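Local structure of benzoate 1,2-dioxygenase beta subunit (Burkholderia mallei ATCC 23344, 3E99) at residues E100-H114 with Y126-G138. The protein forms the beta subunit of benzoate 1,2-dioxygenase, a ring-hydroxylating enzyme that adds dioxygen to benzoate, and probably plays a structural part beside the catalytic alpha subunit. Residues are numbered along the deposited sequence; the frame is centred on the assembly and turned at random.
Sequences ESADGDVHTVRFNWH and YFGMSRYAIDFSG
R131 reaches across strand 106-114 to E100 in a salt bridge joining strands 89-103 and 122-135, which are not neighbours in the sheet. NE donates to OE1 at 2.7 Å and NH2 to OE2 at 3.2 Å, each oxygen offering its syn lone pair; these in-plane bonds fix the rotation of both groups, planes 7° apart. In the classic beta bulge at E100, T108 O accepts from E100 N and S101 N. R110 NH1 lies 3.7 Å from R131 NH2, a closeness E100 probably eases; M129 CE packs on a face of each guanidinium.

Paired N-H and C=O groups of the antiparallel hairpin join H107 to I134, V109 to Y132, F111 to S130 and W113 to G128. D135 OD1 accepts from S137 N (an Asx turn) and S137 OG; OD2 salt-bridges R34. F111 CG sits between its backbone N and carbonyl carbon (chi1 60°), which brings the ring across to S130 CB, its edge meeting the face of Y132. Y132 OH is hydrogen-bonded to E17 OE1 and K146 NZ.

The hydrogen-bonded pairs thus satisfy each other, R110, N112 and H114 between them bond to strand 89-103, and N112 ND2 ties this NTF2-like sheet to H92 O of the second subunit by a hydrogen bond.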
loop_
_atom_site.group_PDB
_atom_site.type_symbol
_atom_site.label_atom_id
_atom_site.label_comp_id
_atom_site.label_asym_id
_atom_site.label_seq_id
_atom_site.Cartn_x
_atom_site.Cartn_y
_atom_site.Cartn_z
ATOM N N GLU A 100 6.891 12.514 -12.305
ATOM C CA GLU A 100 6.883 13.970 -12.330
ATOM C C GLU A 100 7.560 14.554 -13.566
ATOM O O GLU A 100 7.053 15.517 -14.145
ATOM C CB GLU A 100 7.560 14.481 -11.084
ATOM C CG GLU A 100 6.728 14.261 -9.861
ATOM C CD GLU A 100 7.333 14.914 -8.648
ATOM O OE1 GLU A 100 8.570 14.923 -8.534
ATOM O OE2 GLU A 100 6.563 15.417 -7.828
ATOM N N SER A 101 8.704 14.000 -13.946
ATOM C CA SER A 101 9.412 14.452 -15.148
ATOM C C SER A 101 10.360 13.399 -15.665
ATOM O O SER A 101 10.607 12.414 -14.989
ATOM C CB SER A 101 10.189 15.708 -14.842
ATOM O OG SER A 101 11.199 15.406 -13.895
ATOM N N ALA A 102 10.864 13.631 -16.881
ATOM C CA ALA A 102 11.921 12.855 -17.502
ATOM C C ALA A 102 12.852 13.787 -18.243
ATOM O O ALA A 102 12.420 14.723 -18.921
ATOM C CB ALA A 102 11.357 11.815 -18.454
ATOM N N ASP A 103 14.148 13.574 -18.083
ATOM C CA ASP A 103 15.132 14.358 -18.798
ATOM C C ASP A 103 16.115 13.344 -19.328
ATOM O O ASP A 103 16.895 12.741 -18.576
ATOM C CB ASP A 103 15.778 15.365 -17.876
ATOM C CG ASP A 103 16.789 16.256 -18.584
ATOM O OD1 ASP A 103 16.937 16.159 -19.828
ATOM O OD2 ASP A 103 17.444 17.065 -17.889
ATOM N N GLY A 104 16.006 13.089 -20.621
ATOM C CA GLY A 104 16.696 11.976 -21.234
ATOM C C GLY A 104 16.288 10.685 -20.537
ATOM O O GLY A 104 15.108 10.342 -20.478
ATOM N N ASP A 105 17.280 9.983 -19.995
ATOM C CA ASP A 105 17.070 8.710 -19.308
ATOM C C ASP A 105 16.979 8.887 -17.782
ATOM O O ASP A 105 16.975 7.888 -17.042
ATOM C CB ASP A 105 18.206 7.746 -19.649
ATOM C CG ASP A 105 18.139 7.228 -21.088
ATOM O OD1 ASP A 105 17.020 6.924 -21.572
ATOM O OD2 ASP A 105 19.215 7.114 -21.708
ATOM N N VAL A 106 16.914 10.146 -17.315
ATOM C CA VAL A 106 16.710 10.426 -15.901
ATOM C C VAL A 106 15.237 10.735 -15.627
ATOM O O VAL A 106 14.676 11.739 -16.104
ATOM C CB VAL A 106 17.573 11.548 -15.355
ATOM C CG1 VAL A 106 17.360 11.646 -13.857
ATOM C CG2 VAL A 106 19.106 11.330 -15.670
ATOM N N HIS A 107 14.650 9.881 -14.801
ATOM C CA HIS A 107 13.225 9.893 -14.522
ATOM C C HIS A 107 13.007 10.277 -13.075
ATOM O O HIS A 107 13.673 9.745 -12.193
ATOM C CB HIS A 107 12.641 8.519 -14.814
ATOM C CG HIS A 107 12.525 8.223 -16.275
ATOM N ND1 HIS A 107 11.362 8.420 -16.976
ATOM C CD2 HIS A 107 13.436 7.769 -17.170
ATOM C CE1 HIS A 107 11.558 8.108 -18.245
ATOM N NE2 HIS A 107 12.808 7.710 -18.392
ATOM N N THR A 108 12.117 11.240 -12.839
ATOM C CA THR A 108 11.831 11.719 -11.505
ATOM C C THR A 108 10.397 11.346 -11.135
ATOM O O THR A 108 9.461 11.623 -11.897
ATOM C CB THR A 108 12.052 13.247 -11.409
ATOM O OG1 THR A 108 13.411 13.578 -11.756
ATOM C CG2 THR A 108 11.781 13.772 -9.984
ATOM N N VAL A 109 10.228 10.720 -9.956
ATOM C CA VAL A 109 8.932 10.254 -9.475
ATOM C C VAL A 109 8.772 10.643 -8.003
ATOM O O VAL A 109 9.774 10.863 -7.297
ATOM C CB VAL A 109 8.815 8.719 -9.591
ATOM C CG1 VAL A 109 8.897 8.293 -11.095
ATOM C CG2 VAL A 109 9.924 8.058 -8.794
ATOM N N ARG A 110 7.536 10.718 -7.543
ATOM C CA ARG A 110 7.253 10.845 -6.111
ATOM C C ARG A 110 6.357 9.722 -5.682
ATOM O O ARG A 110 5.630 9.124 -6.508
ATOM C CB ARG A 110 6.588 12.166 -5.788
ATOM C CG ARG A 110 5.195 12.320 -6.312
ATOM C CD ARG A 110 4.578 13.579 -5.882
ATOM N NE ARG A 110 4.207 13.606 -4.479
ATOM C CZ ARG A 110 4.064 14.726 -3.778
ATOM N NH1 ARG A 110 4.264 15.920 -4.333
ATOM N NH2 ARG A 110 3.670 14.663 -2.521
ATOM N N PHE A 111 6.363 9.425 -4.389
ATOM C CA PHE A 111 5.550 8.308 -3.899
ATOM C C PHE A 111 5.373 8.415 -2.388
ATOM O O PHE A 111 6.145 9.113 -1.721
ATOM C CB PHE A 111 6.097 6.894 -4.327
ATOM C CG PHE A 111 7.490 6.578 -3.846
ATOM C CD1 PHE A 111 7.726 6.062 -2.565
ATOM C CD2 PHE A 111 8.574 6.885 -4.621
ATOM C CE1 PHE A 111 8.980 5.819 -2.134
ATOM C CE2 PHE A 111 9.836 6.664 -4.174
ATOM C CZ PHE A 111 10.056 6.117 -2.930
ATOM N N ASN A 112 4.324 7.771 -1.844
ATOM C CA ASN A 112 4.152 7.675 -0.389
ATOM C C ASN A 112 4.670 6.325 0.052
ATOM O O ASN A 112 4.737 5.381 -0.742
ATOM C CB ASN A 112 2.667 7.835 -0.017
ATOM C CG ASN A 112 2.147 9.220 -0.320
ATOM O OD1 ASN A 112 2.949 10.135 -0.547
ATOM N ND2 ASN A 112 0.813 9.395 -0.318
ATOM N N TRP A 113 4.995 6.185 1.320
ATOM C CA TRP A 113 5.527 4.927 1.782
ATOM C C TRP A 113 5.239 4.781 3.266
ATOM O O TRP A 113 4.875 5.735 3.979
ATOM C CB TRP A 113 7.052 4.848 1.468
ATOM C CG TRP A 113 7.768 5.997 2.056
ATOM C CD1 TRP A 113 8.117 7.167 1.406
ATOM C CD2 TRP A 113 8.241 6.133 3.395
ATOM N NE1 TRP A 113 8.754 7.996 2.255
ATOM C CE2 TRP A 113 8.860 7.403 3.483
ATOM C CE3 TRP A 113 8.238 5.305 4.533
ATOM C CZ2 TRP A 113 9.411 7.880 4.647
ATOM C CZ3 TRP A 113 8.809 5.767 5.673
ATOM C CH2 TRP A 113 9.399 7.050 5.736
ATOM N N HIS A 114 5.306 3.537 3.700
ATOM C CA HIS A 114 4.972 3.128 5.039
ATOM C C HIS A 114 5.825 1.880 5.258
ATOM O O HIS A 114 5.669 0.853 4.611
ATOM C CB HIS A 114 3.470 2.827 5.196
ATOM C CG HIS A 114 3.075 2.304 6.543
ATOM N ND1 HIS A 114 2.004 1.455 6.730
ATOM C CD2 HIS A 114 3.611 2.507 7.772
ATOM C CE1 HIS A 114 1.881 1.177 8.021
ATOM N NE2 HIS A 114 2.860 1.789 8.672
ATOM N N TYR A 126 6.856 3.929 10.218
ATOM C CA TYR A 126 7.435 5.140 9.689
ATOM C C TYR A 126 6.697 5.384 8.395
ATOM O O TYR A 126 6.473 4.455 7.654
ATOM C CB TYR A 126 8.903 4.925 9.386
ATOM C CG TYR A 126 9.683 4.491 10.589
ATOM C CD1 TYR A 126 10.253 5.417 11.427
ATOM C CD2 TYR A 126 9.797 3.136 10.915
ATOM C CE1 TYR A 126 10.967 5.007 12.557
ATOM C CE2 TYR A 126 10.467 2.723 12.042
ATOM C CZ TYR A 126 11.064 3.656 12.851
ATOM O OH TYR A 126 11.748 3.225 13.968
ATOM N N PHE A 127 6.301 6.621 8.138
ATOM C CA PHE A 127 5.593 6.901 6.914
ATOM C C PHE A 127 5.875 8.290 6.413
ATOM O O PHE A 127 6.309 9.146 7.161
ATOM C CB PHE A 127 4.115 6.664 7.086
ATOM C CG PHE A 127 3.407 7.691 7.953
ATOM C CD1 PHE A 127 3.309 7.497 9.323
ATOM C CD2 PHE A 127 2.799 8.795 7.397
ATOM C CE1 PHE A 127 2.643 8.406 10.122
ATOM C CE2 PHE A 127 2.124 9.711 8.206
ATOM C CZ PHE A 127 2.079 9.499 9.571
ATOM N N GLY A 128 5.688 8.476 5.116
ATOM C CA GLY A 128 5.903 9.762 4.510
ATOM C C GLY A 128 5.917 9.710 3.004
ATOM O O GLY A 128 5.260 8.834 2.392
HETATM N N MSE A 129 6.623 10.674 2.411
HETATM C CA MSE A 129 6.713 10.816 0.970
HETATM C C MSE A 129 8.178 10.819 0.577
HETATM O O MSE A 129 9.062 11.193 1.371
HETATM C CB MSE A 129 6.031 12.126 0.588
HETATM C CG MSE A 129 6.243 12.589 -0.777
HETATM SE SE MSE A 129 7.810 13.736 -0.852
HETATM C CE MSE A 129 7.615 13.812 -2.519
ATOM N N SER A 130 8.444 10.401 -0.645
ATOM C CA SER A 130 9.773 10.460 -1.189
ATOM C C SER A 130 9.728 10.914 -2.630
ATOM O O SER A 130 8.706 10.696 -3.304
ATOM C CB SER A 130 10.462 9.081 -1.072
ATOM O OG SER A 130 10.830 8.847 0.265
ATOM N N ARG A 131 10.803 11.602 -3.050
ATOM C CA ARG A 131 11.078 11.948 -4.427
ATOM C C ARG A 131 12.401 11.328 -4.851
ATOM O O ARG A 131 13.430 11.485 -4.207
ATOM C CB ARG A 131 11.102 13.477 -4.632
ATOM C CG ARG A 131 11.311 13.886 -6.057
ATOM C CD ARG A 131 11.111 15.392 -6.291
ATOM N NE ARG A 131 9.695 15.748 -6.170
ATOM C CZ ARG A 131 9.143 16.399 -5.129
ATOM N NH1 ARG A 131 9.875 16.815 -4.114
ATOM N NH2 ARG A 131 7.842 16.630 -5.129
ATOM N N TYR A 132 12.364 10.570 -5.933
ATOM C CA TYR A 132 13.562 9.970 -6.504
ATOM C C TYR A 132 13.814 10.527 -7.918
ATOM O O TYR A 132 12.884 10.661 -8.696
ATOM C CB TYR A 132 13.396 8.464 -6.631
ATOM C CG TYR A 132 13.640 7.588 -5.427
ATOM C CD1 TYR A 132 13.360 8.012 -4.135
ATOM C CD2 TYR A 132 13.979 6.235 -5.621
ATOM C CE1 TYR A 132 13.545 7.152 -3.053
ATOM C CE2 TYR A 132 14.104 5.358 -4.561
ATOM C CZ TYR A 132 13.914 5.814 -3.284
ATOM O OH TYR A 132 14.070 4.930 -2.237
ATOM N N ALA A 133 15.072 10.832 -8.236
ATOM C CA ALA A 133 15.543 10.928 -9.625
ATOM C C ALA A 133 16.399 9.708 -9.894
ATOM O O ALA A 133 17.355 9.441 -9.146
ATOM C CB ALA A 133 16.363 12.199 -9.842
ATOM N N ILE A 134 16.069 8.979 -10.953
ATOM C CA ILE A 134 16.689 7.699 -11.242
ATOM C C ILE A 134 17.206 7.709 -12.678
ATOM O O ILE A 134 16.443 7.977 -13.600
ATOM C CB ILE A 134 15.686 6.539 -11.113
ATOM C CG1 ILE A 134 14.998 6.528 -9.755
ATOM C CG2 ILE A 134 16.386 5.217 -11.360
ATOM C CD1 ILE A 134 13.659 5.813 -9.761
ATOM N N ASP A 135 18.483 7.374 -12.839
ATOM C CA ASP A 135 19.151 7.293 -14.132
ATOM C C ASP A 135 19.008 5.901 -14.731
ATOM O O ASP A 135 19.513 4.894 -14.175
ATOM C CB ASP A 135 20.633 7.634 -13.944
ATOM C CG ASP A 135 21.433 7.581 -15.243
ATOM O OD1 ASP A 135 20.863 7.427 -16.352
ATOM O OD2 ASP A 135 22.653 7.698 -15.127
ATOM N N PHE A 136 18.261 5.811 -15.827
ATOM C CA PHE A 136 18.079 4.538 -16.511
ATOM C C PHE A 136 18.989 4.341 -17.728
ATOM O O PHE A 136 18.777 3.420 -18.519
ATOM C CB PHE A 136 16.623 4.356 -16.932
ATOM C CG PHE A 136 15.678 4.046 -15.790
ATOM C CD1 PHE A 136 15.108 5.067 -15.034
ATOM C CD2 PHE A 136 15.343 2.731 -15.491
ATOM C CE1 PHE A 136 14.228 4.790 -14.016
ATOM C CE2 PHE A 136 14.433 2.456 -14.464
ATOM C CZ PHE A 136 13.905 3.480 -13.727
ATOM N N SER A 137 20.024 5.155 -17.865
ATOM C CA SER A 137 20.905 5.069 -19.035
ATOM C C SER A 137 21.783 3.792 -19.075
ATOM O O SER A 137 22.065 3.270 -20.153
ATOM C CB SER A 137 21.779 6.310 -19.115
ATOM O OG SER A 137 22.618 6.399 -17.992
ATOM N N GLY A 138 22.171 3.273 -17.911
ATOM C CA GLY A 138 22.972 2.027 -17.838
ATOM C C GLY A 138 22.153 0.750 -17.943
ATOM O O GLY A 138 20.949 0.786 -18.156
#